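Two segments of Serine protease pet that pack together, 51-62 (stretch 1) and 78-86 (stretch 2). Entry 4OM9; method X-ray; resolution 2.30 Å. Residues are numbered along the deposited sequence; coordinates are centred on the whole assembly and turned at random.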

# COMPACT_ATOMS: atom_id res chain seq x y z
N SER A 51 -21.65 1.77 -8.17
CA SER A 51 -21.85 3.08 -7.53
C SER A 51 -22.99 3.92 -8.16
O SER A 51 -23.35 4.93 -7.60
N SER A 52 -23.57 3.49 -9.27
CA SER A 52 -24.73 4.23 -9.84
C SER A 52 -26.05 3.91 -9.10
O SER A 52 -27.06 4.62 -9.28
N ALA A 53 -26.03 2.87 -8.28
CA ALA A 53 -27.19 2.51 -7.46
C ALA A 53 -27.45 3.55 -6.37
O ALA A 53 -26.51 4.07 -5.77
N THR A 54 -28.72 3.85 -6.12
CA THR A 54 -29.11 4.61 -4.95
C THR A 54 -28.71 3.86 -3.68
O THR A 54 -28.68 2.64 -3.66
N ALA A 55 -28.42 4.61 -2.62
CA ALA A 55 -28.12 4.05 -1.30
C ALA A 55 -29.10 2.95 -0.92
O ALA A 55 -28.71 1.91 -0.38
N ASN A 56 -30.38 3.16 -1.19
CA ASN A 56 -31.38 2.18 -0.79
C ASN A 56 -31.62 1.13 -1.88
O ASN A 56 -32.44 0.23 -1.71
N GLY A 57 -30.94 1.28 -3.01
CA GLY A 57 -31.02 0.31 -4.08
C GLY A 57 -32.21 0.39 -5.03
O GLY A 57 -32.19 -0.25 -6.07
N ALA A 58 -33.22 1.20 -4.71
CA ALA A 58 -34.45 1.11 -5.47
C ALA A 58 -34.39 1.86 -6.81
O ALA A 58 -35.29 1.73 -7.64
N ALA A 59 -33.32 2.62 -7.05
CA ALA A 59 -33.18 3.26 -8.34
C ALA A 59 -31.72 3.29 -8.75
O ALA A 59 -30.86 3.02 -7.94
N THR A 60 -31.47 3.64 -10.00
CA THR A 60 -30.13 3.69 -10.57
C THR A 60 -29.87 4.98 -11.34
O THR A 60 -30.60 5.29 -12.29
N SER A 61 -28.80 5.69 -10.99
CA SER A 61 -28.42 6.90 -11.69
C SER A 61 -28.00 6.60 -13.12
O SER A 61 -27.33 5.61 -13.39
N ILE A 62 -28.38 7.50 -14.02
CA ILE A 62 -28.13 7.31 -15.44
C ILE A 62 -27.27 8.51 -15.91
O ILE A 62 -27.00 8.72 -17.09
N SER A 78 -42.09 6.32 -1.12
CA SER A 78 -41.10 6.84 -2.06
C SER A 78 -40.32 5.70 -2.69
O SER A 78 -40.50 5.40 -3.88
N SER A 79 -39.44 5.07 -1.90
CA SER A 79 -38.48 4.07 -2.36
C SER A 79 -37.54 4.65 -3.43
O SER A 79 -36.33 4.41 -3.38
N ALA A 80 -38.10 5.40 -4.38
CA ALA A 80 -37.33 5.97 -5.48
C ALA A 80 -37.62 7.45 -5.74
O ALA A 80 -36.95 8.06 -6.56
N ASN A 81 -38.60 8.04 -5.05
CA ASN A 81 -38.85 9.48 -5.17
C ASN A 81 -37.78 10.32 -4.43
O ASN A 81 -37.56 11.47 -4.76
N TYR A 82 -37.13 9.73 -3.44
CA TYR A 82 -36.11 10.40 -2.63
C TYR A 82 -34.83 9.58 -2.73
O TYR A 82 -34.76 8.45 -2.26
N GLN A 83 -33.82 10.15 -3.36
CA GLN A 83 -32.62 9.39 -3.66
C GLN A 83 -31.40 9.96 -2.97
O GLN A 83 -31.17 11.18 -2.95
N THR A 84 -30.62 9.06 -2.38
CA THR A 84 -29.37 9.42 -1.74
C THR A 84 -28.20 8.81 -2.48
O THR A 84 -28.17 7.60 -2.72
N TYR A 85 -27.24 9.66 -2.86
CA TYR A 85 -25.94 9.19 -3.30
C TYR A 85 -24.90 9.91 -2.44
O TYR A 85 -24.94 11.15 -2.32
N GLY A 86 -24.00 9.13 -1.83
CA GLY A 86 -23.06 9.68 -0.86
C GLY A 86 -23.76 10.50 0.20
O GLY A 86 -24.72 10.05 0.81

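Packing of a turn-bearing loop that leads into a strand (51-62) against a loop and strand (78-86) in Serine protease pet. Two nearly linear hydrogen bonds cross the interface, Ala55 N to Thr84 O (3.0 Å) and Asn56 ND2 to Ser79 O (2.7 Å). Asn56 points toward stretch 2 with chi1 p, and its amide serves both sides: while Asn56 ND2 reaches across, Asn56 OD1 accepts from Ala58 N (2.9 Å), bracing the loop that follows the Thr54-Gly57 type I turn. Thr54, also p, takes a hydrogen bond on Thr54 OG1 from Ala59 N (3.1 Å). Water 1 bridges the backbones, accepting from Asn56 N and Thr84 N (both 3.2 Å); water 2 lies within donating reach of Asn56 OD1 (3.1 Å) and Tyr82 O (2.8 Å). Tyr85 (chi1 m, chi2 83°) starts sideways, but its ring end approaches stretch 1. Ser52 O meets the ring edge at Tyr85 CE2 (3.4 Å), and Tyr85 OH touches Thr54 CG2 (3.4 Å) and Ser61 CB (3.5 Å). Tyr85 OH donates to Gln83 OE1 (2.8 Å), while Gln83 NE2 (chi1 m, chi2 t) donates to Ala80 O (2.9 Å), tying stretch 2 together. Ala55, Ala58 and Ala59 point toward stretch 2: Ala59 CB forms an apolar contact with Ala80 CB (4.1 Å) and a van der Waals contact with the polar Gln83 NE2 (3.4 Å), Ala58 CB lies 3.2 Å from Ser79 O, and Ala55 CB lies 4.0 Å from Thr84 CB (chi1 m).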

# COMPACT_ATOMS: atom_id res chain seq x y z
CB SER A 51 -20.55 3.88 -7.51
OG SER A 51 -20.00 4.00 -8.80
CB SER A 52 -24.89 3.93 -11.32
OG SER A 52 -23.68 4.18 -12.01
CB ALA A 53 -26.99 1.11 -6.83
CB THR A 54 -30.63 4.85 -4.90
OG1 THR A 54 -31.30 3.58 -4.91
CG2 THR A 54 -31.12 5.69 -6.12
CB ALA A 55 -28.14 5.13 -0.26
CB ASN A 56 -32.68 2.88 -0.40
CG ASN A 56 -33.50 3.31 -1.58
OD1 ASN A 56 -33.03 3.27 -2.74
ND2 ASN A 56 -34.73 3.76 -1.31
CB ALA A 58 -35.62 1.61 -4.64
CB ALA A 59 -33.77 4.72 -8.33
CB THR A 60 -29.91 2.52 -11.53
OG1 THR A 60 -30.14 1.29 -10.84
CG2 THR A 60 -28.50 2.54 -12.09
CB SER A 61 -27.27 7.64 -10.98
OG SER A 61 -26.69 8.59 -11.86
CB ILE A 62 -29.52 7.09 -16.15
CG1 ILE A 62 -29.67 5.62 -16.46
CG2 ILE A 62 -29.82 7.95 -17.38
CD1 ILE A 62 -29.78 4.84 -15.21
CB SER A 78 -40.13 7.80 -1.37
OG SER A 78 -38.98 7.99 -2.17
CB SER A 79 -39.17 2.83 -2.91
OG SER A 79 -39.70 3.07 -4.20
CB ALA A 80 -37.57 5.16 -6.75
CB ASN A 81 -40.25 9.84 -4.64
CG ASN A 81 -41.37 9.52 -5.64
OD1 ASN A 81 -42.02 10.43 -6.17
ND2 ASN A 81 -41.59 8.24 -5.91
CB TYR A 82 -36.57 10.54 -1.18
CG TYR A 82 -37.95 11.16 -1.03
CD1 TYR A 82 -38.36 12.19 -1.85
CD2 TYR A 82 -38.84 10.69 -0.07
CE1 TYR A 82 -39.61 12.76 -1.72
CE2 TYR A 82 -40.10 11.25 0.07
CZ TYR A 82 -40.48 12.29 -0.75
OH TYR A 82 -41.73 12.86 -0.63
CB GLN A 83 -32.39 9.33 -5.17
CG GLN A 83 -33.61 8.81 -5.89
CD GLN A 83 -33.37 8.52 -7.34
OE1 GLN A 83 -32.25 8.69 -7.85
NE2 GLN A 83 -34.42 8.09 -8.04
CB THR A 84 -29.34 8.96 -0.29
OG1 THR A 84 -30.28 9.71 0.47
CG2 THR A 84 -27.94 9.16 0.31
CB TYR A 85 -25.70 9.47 -4.78
CG TYR A 85 -26.78 8.99 -5.73
CD1 TYR A 85 -27.92 9.75 -5.96
CD2 TYR A 85 -26.64 7.80 -6.44
CE1 TYR A 85 -28.90 9.33 -6.86
CE2 TYR A 85 -27.62 7.37 -7.33
CZ TYR A 85 -28.74 8.15 -7.53
OH TYR A 85 -29.72 7.73 -8.42
O HOH W 1 -31.51 5.99 -2.11
O HOH W 2 -33.72 6.15 -3.58